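Side-chain contacts in inactive Zymogen C11 Protease (Parabacteroides distasonis, PDB 6MZO), which is the inactive zymogen of a clostripain-like family C11 protease, probably exported, that would be expected to cleave peptide bonds once activated: residues H247-T250 with E251-F255; R284-T287 with E288-N292; V335-E338 with A339-K342; P341-N344 with E345-K348; D349-W352 with Y353-Y357. All coordinates share one frame; numbering follows the deposited sequence.

Contact 1 of 5, residues H247-T250 with E251-F255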
# COMPACT_ATOMS: atom_id res chain seq x y z
N HIS A 247 2.83 -25.37 -4.92
CA HIS A 247 2.70 -26.30 -3.78
C HIS A 247 3.56 -27.55 -3.96
O HIS A 247 3.76 -28.32 -2.98
CB HIS A 247 1.23 -26.69 -3.55
CG HIS A 247 0.69 -27.68 -4.54
ND1 HIS A 247 0.97 -27.61 -5.89
CD2 HIS A 247 -0.07 -28.78 -4.37
CE1 HIS A 247 0.39 -28.63 -6.51
NE2 HIS A 247 -0.23 -29.36 -5.60
N ASP A 248 4.11 -27.78 -5.16
CA ASP A 248 4.90 -28.99 -5.38
C ASP A 248 6.34 -28.66 -5.72
O ASP A 248 7.12 -29.51 -6.25
CB ASP A 248 4.25 -29.88 -6.45
CG ASP A 248 4.25 -29.25 -7.85
OD1 ASP A 248 4.44 -28.03 -7.98
OD2 ASP A 248 4.08 -30.03 -8.82
N LYS A 249 6.74 -27.43 -5.43
CA LYS A 249 8.10 -26.99 -5.80
C LYS A 249 8.98 -27.17 -4.55
O LYS A 249 8.62 -26.67 -3.47
CB LYS A 249 8.14 -25.52 -6.28
CG LYS A 249 7.34 -25.23 -7.60
CD LYS A 249 7.99 -26.02 -8.72
CE LYS A 249 7.17 -25.91 -10.04
NZ LYS A 249 5.72 -26.41 -10.00
N THR A 250 10.09 -27.86 -4.71
CA THR A 250 11.01 -27.97 -3.58
C THR A 250 11.85 -26.68 -3.45
O THR A 250 11.90 -25.85 -4.37
CB THR A 250 11.97 -29.15 -3.74
OG1 THR A 250 12.81 -28.89 -4.88
CG2 THR A 250 11.21 -30.50 -3.91
N GLU A 251 12.51 -26.51 -2.30
CA GLU A 251 13.41 -25.38 -2.17
C GLU A 251 14.43 -25.40 -3.29
O GLU A 251 14.72 -24.35 -3.88
CB GLU A 251 14.16 -25.40 -0.81
CG GLU A 251 13.41 -24.78 0.34
CD GLU A 251 14.37 -24.24 1.40
OE1 GLU A 251 15.52 -24.73 1.45
OE2 GLU A 251 13.97 -23.32 2.16
N SER A 252 14.95 -26.58 -3.64
CA SER A 252 15.94 -26.62 -4.71
C SER A 252 15.34 -26.16 -6.06
O SER A 252 15.98 -25.42 -6.82
CB SER A 252 16.55 -28.04 -4.85
OG SER A 252 17.30 -28.39 -3.68
N ASP A 253 14.11 -26.56 -6.34
CA ASP A 253 13.39 -26.01 -7.53
C ASP A 253 13.29 -24.47 -7.51
O ASP A 253 13.46 -23.81 -8.53
CB ASP A 253 11.96 -26.57 -7.62
CG ASP A 253 11.89 -28.08 -7.79
OD1 ASP A 253 12.86 -28.72 -8.30
OD2 ASP A 253 10.83 -28.64 -7.43
N LEU A 254 12.93 -23.90 -6.36
CA LEU A 254 12.77 -22.46 -6.27
C LEU A 254 14.10 -21.74 -6.47
O LEU A 254 14.19 -20.71 -7.15
CB LEU A 254 12.16 -22.09 -4.90
CG LEU A 254 10.80 -22.74 -4.74
CD1 LEU A 254 10.37 -22.52 -3.25
CD2 LEU A 254 9.73 -22.09 -5.64
N PHE A 255 15.13 -22.32 -5.88
CA PHE A 255 16.43 -21.67 -5.88
C PHE A 255 17.06 -21.72 -7.26
O PHE A 255 17.98 -20.95 -7.56
CB PHE A 255 17.36 -22.34 -4.86
CG PHE A 255 16.96 -22.12 -3.39
CD1 PHE A 255 16.00 -21.17 -3.03
CD2 PHE A 255 17.54 -22.89 -2.41
CE1 PHE A 255 15.67 -21.01 -1.71
CE2 PHE A 255 17.23 -22.73 -1.06
CZ PHE A 255 16.29 -21.78 -0.71

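Contact 2 of 5, residues R284-T287 with E288-N292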
# COMPACT_ATOMS: atom_id res chain seq x y z
N ARG A 284 8.51 -18.34 -14.84
CA ARG A 284 9.69 -19.21 -14.73
C ARG A 284 9.41 -20.57 -14.13
O ARG A 284 10.22 -21.49 -14.24
CB ARG A 284 10.79 -18.59 -13.86
CG ARG A 284 11.19 -17.17 -14.20
CD ARG A 284 11.42 -17.03 -15.63
NE ARG A 284 11.44 -15.63 -16.04
CZ ARG A 284 12.44 -15.07 -16.72
NH1 ARG A 284 13.52 -15.81 -17.08
NH2 ARG A 284 12.37 -13.79 -17.05
N LEU A 285 8.27 -20.72 -13.50
CA LEU A 285 7.92 -21.93 -12.77
C LEU A 285 6.70 -22.63 -13.33
O LEU A 285 6.62 -23.87 -13.28
CB LEU A 285 7.65 -21.59 -11.31
CG LEU A 285 8.91 -21.21 -10.50
CD1 LEU A 285 8.48 -20.69 -9.15
CD2 LEU A 285 9.82 -22.44 -10.29
N ALA A 286 5.75 -21.84 -13.86
CA ALA A 286 4.49 -22.41 -14.36
C ALA A 286 4.61 -23.19 -15.64
O ALA A 286 5.37 -22.84 -16.56
CB ALA A 286 3.45 -21.27 -14.58
N THR A 287 3.80 -24.25 -15.75
CA THR A 287 3.58 -24.89 -17.04
C THR A 287 2.77 -23.89 -17.89
O THR A 287 2.32 -22.89 -17.39
CB THR A 287 2.79 -26.19 -16.91
OG1 THR A 287 1.48 -25.88 -16.37
CG2 THR A 287 3.49 -27.14 -16.00
N GLU A 288 2.66 -24.16 -19.19
CA GLU A 288 1.92 -23.25 -20.07
C GLU A 288 0.48 -23.15 -19.60
O GLU A 288 -0.08 -22.06 -19.54
CB GLU A 288 1.97 -23.71 -21.50
CG GLU A 288 1.32 -22.74 -22.47
CD GLU A 288 1.20 -23.33 -23.86
OE1 GLU A 288 0.13 -23.18 -24.51
OE2 GLU A 288 2.18 -24.00 -24.28
N GLU A 289 -0.08 -24.30 -19.24
CA GLU A 289 -1.46 -24.33 -18.75
C GLU A 289 -1.64 -23.53 -17.46
O GLU A 289 -2.55 -22.69 -17.33
CB GLU A 289 -1.88 -25.78 -18.52
CG GLU A 289 -3.35 -25.97 -18.21
CD GLU A 289 -3.75 -27.44 -18.19
OE1 GLU A 289 -4.31 -27.90 -17.17
OE2 GLU A 289 -3.53 -28.15 -19.21
N GLN A 290 -0.77 -23.78 -16.47
CA GLN A 290 -0.79 -22.99 -15.24
C GLN A 290 -0.59 -21.49 -15.47
O GLN A 290 -1.22 -20.65 -14.80
CB GLN A 290 0.31 -23.51 -14.29
CG GLN A 290 0.02 -24.91 -13.80
CD GLN A 290 1.23 -25.62 -13.21
OE1 GLN A 290 2.38 -25.15 -13.32
NE2 GLN A 290 0.98 -26.78 -12.61
N TYR A 291 0.31 -21.13 -16.38
CA TYR A 291 0.57 -19.73 -16.68
C TYR A 291 -0.66 -19.08 -17.29
O TYR A 291 -0.98 -17.93 -16.91
CB TYR A 291 1.78 -19.57 -17.59
CG TYR A 291 2.28 -18.14 -17.78
CD1 TYR A 291 2.47 -17.26 -16.71
CD2 TYR A 291 2.62 -17.69 -19.04
CE1 TYR A 291 2.94 -15.95 -16.91
CE2 TYR A 291 3.11 -16.41 -19.26
CZ TYR A 291 3.28 -15.55 -18.19
OH TYR A 291 3.78 -14.29 -18.47
N ASN A 292 -1.37 -19.78 -18.18
CA ASN A 292 -2.56 -19.17 -18.80
C ASN A 292 -3.61 -18.97 -17.71
O ASN A 292 -4.27 -17.92 -17.68
CB ASN A 292 -3.08 -20.03 -19.94
CG ASN A 292 -2.19 -19.93 -21.20
OD1 ASN A 292 -1.39 -18.98 -21.35
ND2 ASN A 292 -2.31 -20.89 -22.08
O HOH W 1 4.82 -26.00 -12.65

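Contact 3 of 5, residues V335-E338 with A339-K342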
# COMPACT_ATOMS: atom_id res chain seq x y z
N VAL A 335 10.85 -13.49 -4.01
CA VAL A 335 11.41 -14.63 -4.74
C VAL A 335 12.41 -15.32 -3.77
O VAL A 335 13.47 -14.78 -3.51
CB VAL A 335 12.15 -14.16 -6.00
CG1 VAL A 335 12.91 -15.35 -6.64
CG2 VAL A 335 11.09 -13.56 -7.00
N PRO A 336 12.07 -16.54 -3.31
CA PRO A 336 13.02 -17.22 -2.43
C PRO A 336 14.37 -17.48 -3.14
O PRO A 336 14.46 -17.82 -4.33
CB PRO A 336 12.34 -18.56 -2.13
CG PRO A 336 10.82 -18.13 -2.10
CD PRO A 336 10.72 -17.18 -3.29
N GLN A 337 15.41 -17.29 -2.36
CA GLN A 337 16.78 -17.36 -2.88
C GLN A 337 17.69 -18.06 -1.90
O GLN A 337 17.60 -17.87 -0.66
CB GLN A 337 17.32 -15.95 -3.17
CG GLN A 337 16.55 -15.25 -4.30
CD GLN A 337 16.79 -13.75 -4.32
OE1 GLN A 337 17.92 -13.27 -4.60
NE2 GLN A 337 15.73 -12.99 -4.00
N GLU A 338 18.59 -18.86 -2.43
CA GLU A 338 19.50 -19.65 -1.60
C GLU A 338 20.34 -18.74 -0.70
O GLU A 338 20.67 -19.06 0.46
CB GLU A 338 20.38 -20.51 -2.48
CG GLU A 338 21.20 -21.54 -1.69
CD GLU A 338 22.07 -22.41 -2.58
OE1 GLU A 338 21.94 -22.38 -3.82
OE2 GLU A 338 22.91 -23.13 -2.03
N ALA A 339 20.66 -17.56 -1.22
CA ALA A 339 21.58 -16.67 -0.53
C ALA A 339 20.92 -15.88 0.60
O ALA A 339 21.62 -15.18 1.34
CB ALA A 339 22.22 -15.72 -1.52
N LEU A 340 19.60 -16.01 0.72
CA LEU A 340 18.81 -15.27 1.71
C LEU A 340 18.09 -16.15 2.73
O LEU A 340 16.87 -16.04 2.88
CB LEU A 340 17.78 -14.40 0.97
CG LEU A 340 18.41 -13.50 -0.10
CD1 LEU A 340 17.43 -12.63 -0.74
CD2 LEU A 340 19.44 -12.66 0.60
N PRO A 341 18.82 -17.00 3.48
CA PRO A 341 18.06 -17.97 4.27
C PRO A 341 17.22 -17.37 5.40
O PRO A 341 16.17 -17.94 5.63
CB PRO A 341 19.15 -18.89 4.84
CG PRO A 341 20.40 -18.05 4.82
CD PRO A 341 20.27 -17.14 3.61
N LYS A 342 17.66 -16.29 6.05
CA LYS A 342 16.87 -15.70 7.12
C LYS A 342 15.59 -15.09 6.52
O LYS A 342 14.51 -15.20 7.11
CB LYS A 342 17.68 -14.66 7.92
CG LYS A 342 18.26 -15.26 9.20
CD LYS A 342 19.19 -14.34 9.96
CE LYS A 342 19.40 -14.90 11.35
NZ LYS A 342 20.52 -14.23 12.07

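Contact 4 of 5, residues P341-N344 with E345-K348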
# COMPACT_ATOMS: atom_id res chain seq x y z
N PRO A 341 18.82 -17.00 3.48
CA PRO A 341 18.06 -17.97 4.27
C PRO A 341 17.22 -17.37 5.40
O PRO A 341 16.17 -17.94 5.63
CB PRO A 341 19.15 -18.89 4.84
CG PRO A 341 20.40 -18.05 4.82
CD PRO A 341 20.27 -17.14 3.61
N LYS A 342 17.66 -16.29 6.05
CA LYS A 342 16.87 -15.70 7.12
C LYS A 342 15.59 -15.09 6.52
O LYS A 342 14.51 -15.20 7.11
CB LYS A 342 17.68 -14.66 7.92
CG LYS A 342 18.26 -15.26 9.20
CD LYS A 342 19.19 -14.34 9.96
CE LYS A 342 19.40 -14.90 11.35
NZ LYS A 342 20.52 -14.23 12.07
N LEU A 343 15.67 -14.52 5.32
CA LEU A 343 14.48 -13.91 4.75
C LEU A 343 13.53 -15.02 4.30
O LEU A 343 12.32 -14.92 4.47
CB LEU A 343 14.88 -13.03 3.58
CG LEU A 343 13.86 -12.02 3.09
CD1 LEU A 343 13.37 -11.17 4.29
CD2 LEU A 343 14.61 -11.16 2.09
N ASN A 344 14.11 -16.09 3.74
CA ASN A 344 13.28 -17.24 3.37
C ASN A 344 12.52 -17.80 4.59
O ASN A 344 11.37 -18.19 4.45
CB ASN A 344 14.13 -18.39 2.81
CG ASN A 344 14.82 -18.06 1.48
OD1 ASN A 344 14.44 -17.14 0.73
ND2 ASN A 344 15.88 -18.81 1.22
N GLU A 345 13.18 -17.87 5.75
CA GLU A 345 12.55 -18.43 6.93
C GLU A 345 11.47 -17.43 7.49
O GLU A 345 10.38 -17.85 7.86
CB GLU A 345 13.60 -18.81 7.99
CG GLU A 345 13.99 -17.72 8.95
CD GLU A 345 15.08 -18.16 9.92
OE1 GLU A 345 16.00 -18.93 9.53
OE2 GLU A 345 14.99 -17.74 11.10
N TRP A 346 11.77 -16.13 7.48
CA TRP A 346 10.78 -15.11 7.83
C TRP A 346 9.52 -15.23 6.97
O TRP A 346 8.40 -15.13 7.46
CB TRP A 346 11.39 -13.71 7.66
CG TRP A 346 10.45 -12.61 7.81
CD1 TRP A 346 10.05 -12.03 8.99
CD2 TRP A 346 9.77 -11.94 6.78
NE1 TRP A 346 9.14 -11.04 8.74
CE2 TRP A 346 8.96 -10.96 7.38
CE3 TRP A 346 9.77 -12.07 5.38
CZ2 TRP A 346 8.14 -10.10 6.64
CZ3 TRP A 346 8.93 -11.20 4.64
CH2 TRP A 346 8.14 -10.25 5.28
N TYR A 347 9.72 -15.45 5.69
CA TYR A 347 8.63 -15.52 4.76
C TYR A 347 7.63 -16.59 5.10
O TYR A 347 6.47 -16.47 4.75
CB TYR A 347 9.18 -15.78 3.36
CG TYR A 347 8.23 -15.51 2.24
CD1 TYR A 347 7.76 -14.21 1.94
CD2 TYR A 347 7.82 -16.57 1.45
CE1 TYR A 347 6.93 -13.98 0.82
CE2 TYR A 347 6.98 -16.38 0.36
CZ TYR A 347 6.53 -15.09 0.07
OH TYR A 347 5.73 -14.96 -1.01
N LYS A 348 8.10 -17.65 5.78
CA LYS A 348 7.25 -18.82 6.07
C LYS A 348 6.11 -18.53 7.04
O LYS A 348 5.14 -19.29 7.11
CB LYS A 348 8.12 -19.98 6.57
CG LYS A 348 9.03 -20.51 5.42
CD LYS A 348 9.93 -21.67 5.88
CE LYS A 348 10.65 -22.24 4.68
NZ LYS A 348 11.79 -23.13 5.08

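Contact 5 of 5, residues D349-W352 with Y353-Y357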
# COMPACT_ATOMS: atom_id res chain seq x y z
N ASP A 349 6.15 -17.38 7.70
CA ASP A 349 5.06 -17.05 8.58
C ASP A 349 3.98 -16.26 7.88
O ASP A 349 2.96 -15.98 8.50
CB ASP A 349 5.56 -16.25 9.76
CG ASP A 349 6.43 -17.07 10.70
OD1 ASP A 349 6.08 -18.25 10.93
OD2 ASP A 349 7.45 -16.54 11.16
N LEU A 350 4.18 -15.85 6.61
CA LEU A 350 3.09 -15.10 5.92
C LEU A 350 1.92 -15.99 5.47
O LEU A 350 2.12 -17.13 5.03
CB LEU A 350 3.65 -14.40 4.69
CG LEU A 350 4.62 -13.28 5.02
CD1 LEU A 350 5.11 -12.71 3.73
CD2 LEU A 350 3.91 -12.22 5.82
N GLU A 351 0.70 -15.47 5.54
CA GLU A 351 -0.44 -16.22 5.10
C GLU A 351 -0.35 -16.69 3.65
O GLU A 351 -0.74 -17.82 3.33
CB GLU A 351 -1.70 -15.35 5.27
CG GLU A 351 -3.00 -16.09 5.11
CD GLU A 351 -4.21 -15.18 5.34
OE1 GLU A 351 -4.02 -13.98 5.62
OE2 GLU A 351 -5.37 -15.69 5.33
N TRP A 352 0.14 -15.82 2.77
CA TRP A 352 0.33 -16.20 1.36
C TRP A 352 1.22 -17.47 1.25
O TRP A 352 0.89 -18.41 0.54
CB TRP A 352 0.93 -15.04 0.56
CG TRP A 352 1.25 -15.40 -0.88
CD1 TRP A 352 2.46 -15.81 -1.34
CD2 TRP A 352 0.35 -15.37 -2.00
NE1 TRP A 352 2.37 -16.06 -2.73
CE2 TRP A 352 1.08 -15.78 -3.15
CE3 TRP A 352 -1.00 -15.06 -2.13
CZ2 TRP A 352 0.50 -15.89 -4.42
CZ3 TRP A 352 -1.59 -15.12 -3.40
CH2 TRP A 352 -0.84 -15.57 -4.51
N TYR A 353 2.36 -17.49 1.91
CA TYR A 353 3.19 -18.68 1.88
C TYR A 353 2.47 -19.95 2.35
O TYR A 353 2.57 -21.00 1.72
CB TYR A 353 4.44 -18.46 2.72
CG TYR A 353 5.32 -19.69 2.75
CD1 TYR A 353 6.19 -19.96 1.68
CD2 TYR A 353 5.23 -20.60 3.76
CE1 TYR A 353 6.98 -21.10 1.68
CE2 TYR A 353 6.04 -21.77 3.76
CZ TYR A 353 6.89 -21.99 2.71
OH TYR A 353 7.68 -23.16 2.75
N LYS A 354 1.80 -19.87 3.50
CA LYS A 354 1.11 -21.00 4.04
C LYS A 354 0.05 -21.55 3.09
O LYS A 354 -0.08 -22.78 2.92
CB LYS A 354 0.49 -20.63 5.39
CG LYS A 354 1.54 -20.21 6.42
CD LYS A 354 0.85 -19.77 7.73
CE LYS A 354 1.84 -19.19 8.75
NZ LYS A 354 1.03 -18.63 9.92
N ASP A 355 -0.69 -20.65 2.45
CA ASP A 355 -1.81 -21.07 1.62
C ASP A 355 -1.41 -21.42 0.18
O ASP A 355 -2.12 -22.21 -0.48
CB ASP A 355 -2.92 -20.04 1.61
CG ASP A 355 -3.55 -19.87 2.98
OD1 ASP A 355 -3.27 -20.71 3.87
OD2 ASP A 355 -4.31 -18.93 3.17
N VAL A 356 -0.28 -20.92 -0.26
CA VAL A 356 0.13 -21.09 -1.64
C VAL A 356 1.29 -22.08 -1.81
O VAL A 356 1.25 -22.94 -2.69
CB VAL A 356 0.49 -19.70 -2.24
CG1 VAL A 356 1.18 -19.85 -3.59
CG2 VAL A 356 -0.81 -18.90 -2.40
N TYR A 357 2.30 -21.99 -0.94
CA TYR A 357 3.43 -22.96 -0.98
C TYR A 357 3.13 -24.21 -0.18
O TYR A 357 3.49 -25.32 -0.60
CB TYR A 357 4.70 -22.34 -0.45
CG TYR A 357 5.39 -21.34 -1.34
CD1 TYR A 357 4.87 -20.07 -1.52
CD2 TYR A 357 6.59 -21.63 -1.94
CE1 TYR A 357 5.52 -19.10 -2.27
CE2 TYR A 357 7.23 -20.70 -2.71
CZ TYR A 357 6.70 -19.43 -2.86
OH TYR A 357 7.40 -18.51 -3.62
O HOH W 2 -0.19 -15.94 9.20
O HOH W 3 -5.60 -18.45 5.35

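Contact 1 of 5, residues H247-T250 with E251-F255
Thr-250 and Asp-253 exchange hydrogen bonds in both directions across the first turn of helix 251-255. The hydroxyl OG1 of Thr-250 accepts from Asp-253 N at 3.0 Å, almost straight at 167°. In return the carboxylate oxygen OD2 of Asp-253 accepts from Thr-250 N at 2.9 Å, and the donor comes from above the carboxylate plane, 45° out of it. OG1 lies between its own backbone N and carbonyl carbon (chi1 65°), which turns it in toward the helix start, while CG2 stands anti to the carbonyl carbon. This reciprocal pair is a capping box, with Thr-250 as N-cap: two backbone N-H groups near the helix start, where no earlier turn offers a carbonyl, find side-chain acceptors. The negative carboxylate also sits at the positive end of the helix dipole, which would probably favour its charged form. The first regular helical bond follows, from Leu-254 N to Thr-250 O at 3.0 Å. Next to the box, Lys-249 sends its CB against Leu-254 CD2 at 3.8 Å, and its CD passes beside Asp-253 OD2 at 4.1 Å, the two side chains crossing at about a right angle. The chain, bent at chi2 and again at chi4, brings NZ of Lys-249 back to Asp-248, whose OD1 it meets on the syn side in a 2.9 Å salt bridge. That ammonium also donates to Leu-245 O on the end of helix 235-246. Beyond, Leu-254 leans on Leu-285, and Glu-251 OE2 reaches a bound glycerol.

Contact 2 of 5, residues R284-T287 with E288-N292
Gln-290 folds back over Thr-287 and closes a capping box at the start of helix 288-301, with the glutamine amide in the place often taken by a carboxylate. From the backbone outward, its CB lies 3.4 Å from the hydroxyl OG1 of Thr-287 and 3.9 Å from the methyl CB of Ala-286. CG stands anti to the carbonyl carbon (chi1 -67°), which directs the chain back along the preceding loop, and passes close to the same OG1. CD follows beside that hydroxyl too, and the chain, extended beyond CG, delivers OE1 to Thr-287 N at 3.0 Å. This bond is nearly straight, 174° at the hydrogen, yet the donor stands above the amide plane, 38° out of it. CG2 of Thr-287 lies alongside Gln-290 OE1 at 3.5 Å. At the tip, Gln-290 NE2 lies 3.9 Å from Thr-287 OG1. The other half of the box runs from Gln-290 N to Thr-287 OG1, 3.1 Å long. Thr-287 O, in turn, takes Tyr-291 N in the first bond of the helix proper. Beside the cap, Ala-286 CB rests against Tyr-291 CB, a small apolar patch between the loop and the helix, while the hydroxyl of that tyrosine reaches Asp-279 OD1. Leu-285 and Gln-290 both touch helix 235-246, which places the cap against that neighbour on the protein surface. A water comes within hydrogen-bonding distance of two acceptors, though it cannot serve every acceptor around it at once: Leu-285 O at 2.9 Å and Gln-290 OE1 at 2.7 Å.

Contact 3 of 5, residues V335-E338 with A339-K342
Gln-337 and Leu-340 both carry CG anti to their carbonyl carbons (chi1 -65° and -53°), and their side chains run side by side, pointing the same way from the two ends of a type I beta turn. The methyl CD1 of Leu-340 sits over the flat of the glutamine amide, 3.7 Å from Gln-337 NE2 and 3.8 Å from its CD. The turn itself closes through Leu-340 N and Gln-337 O at 3.1 Å, with the donor well above the carbonyl plane, 59° out of it. It reverses the chain after strand 332-334 and leads into helix 341-347, where Leu-340 occupies the N-cap position. Beyond the turn, Pro-341 sets its CD 3.7 Å from Glu-338 O. The amide nitrogen of Gln-337 has two partners: NE2 donates to Val-335 O at 2.9 Å, the acceptor lying in the amide plane, and also to His-273 O. With an alanine here, Val-335 O and His-273 O would probably lose their shared donor, and a gap would be likely to open beside Leu-340 CD1. The carbonyl Gln-337 O has a second donor in Asn-344 ND2, one turn into the following helix. The leucine methyl thus packs on an amide whose N-H groups are spent on backbone carbonyls, consistent with an amide nitrogen that can be buried.

Contact 4 of 5, residues P341-N344 with E345-K348
Leu-343 O accepts from Tyr-347 N at 2.9 Å, the donor tilted 22° from the carbonyl plane, and has CB of Tyr-347 close by at 3.4 Å and CB of Trp-346 at 3.5 Å. The oxygen also lies in the plane of the indole, at its edge. The bond is one of three successive i to i+4 steps that make helix 341-347; the others join Glu-345 N to Pro-341 O and Trp-346 N to Lys-342 O, the latter 2.9 Å long. Along one flank, the side chains of Leu-343 and Trp-346 run side by side, and the methyl CD1 of Leu-343 meets CE3 of the indole obliquely at 3.9 Å. The tryptophan has CG anti to its backbone N (chi1 173°), which brings the six-membered ring beside the leucine. Glu-345 takes a less usual course: its CG stands between the backbone N and carbonyl carbon (chi1 89°), and the chain turns back over the preceding turn, bringing CG to 3.2 Å from Lys-342 O. At the far end, Lys-348 lays its CG along Asn-344 O at 3.4 Å, an oxygen hydrogen-bonded to a bound glycerol. OD1 of Asn-344 is hydrogen-bonded to Tyr-334 OH. The Leu-343 and Trp-346 flank packs on Tyr-128 of helix 125-128, whereas Tyr-347 reaches Glu-169 of helix 168-173 with its hydroxyl and leans on Trp-352 and Tyr-357 of helix 351-357.

Contact 5 of 5, residues D349-W352 with Y353-Y357
Helix 351-357, the last helix of the modelled chain, has Leu-350 as its N-cap and a wider pi-type turn at 353-357. Its inner face is built on Trp-352 and Val-356, one turn apart. The methyl CG2 of Val-356 sits over the six-membered ring of the indole in a CH-pi contact, 3.6 Å from the centroid and only 6° off the ring normal. Two torsions set this up: CG of Trp-352 is anti to its backbone N (chi1 176°), and chi2 turns the ring face to the valine. Trp-352 O receives Val-356 N at 2.9 Å, though the bond is distinctly bent. The indole also meets Tyr-172 edge-to-face and packs on Ala-239 and Cys-242 of helix 235-246. A serine in place of Trp-352 would probably leave Val-356 CG2 without the ring it covers and open a gap between this helix and helices 168-173 and 235-246. On the polar side, the carboxylates of Glu-351 and Asp-355 come together with their planes 78° apart, OE2 of the first 4.0 Å from OD2 of the second. Arg-175 pairs with Glu-351 and Tyr-172 OH with Asp-355, which probably eases the repulsion. A water joins the two acids, donating to Glu-351 OE2 at 2.8 Å and to Asp-355 OD2 at 2.6 Å.

How the contacts relate
Contacts 1 and 2 lie at the surface and share one chemistry, a capping box led by threonine; they differ in the returning acceptor, a carboxylate in one and an amide in the other. They meet through Leu-254 and Leu-285. Contacts 3, 4 and 5 are partly buried: 4 and 5 use apolar packing, Leu-343 on Trp-346 and Val-356 over Trp-352, whereas contact 3 is a turn with a methyl over an amide. Contacts 3 and 4 share Pro-341 and Lys-342 on helix 341-347, and Tyr-347 OH of contact 4 lies against Trp-352 CD1 of contact 5. Contact 1 touches all the others: Phe-255 packs on 335-338 and Asn-344, and Leu-254 on Tyr-357. Contact 2 touches contact 1 alone.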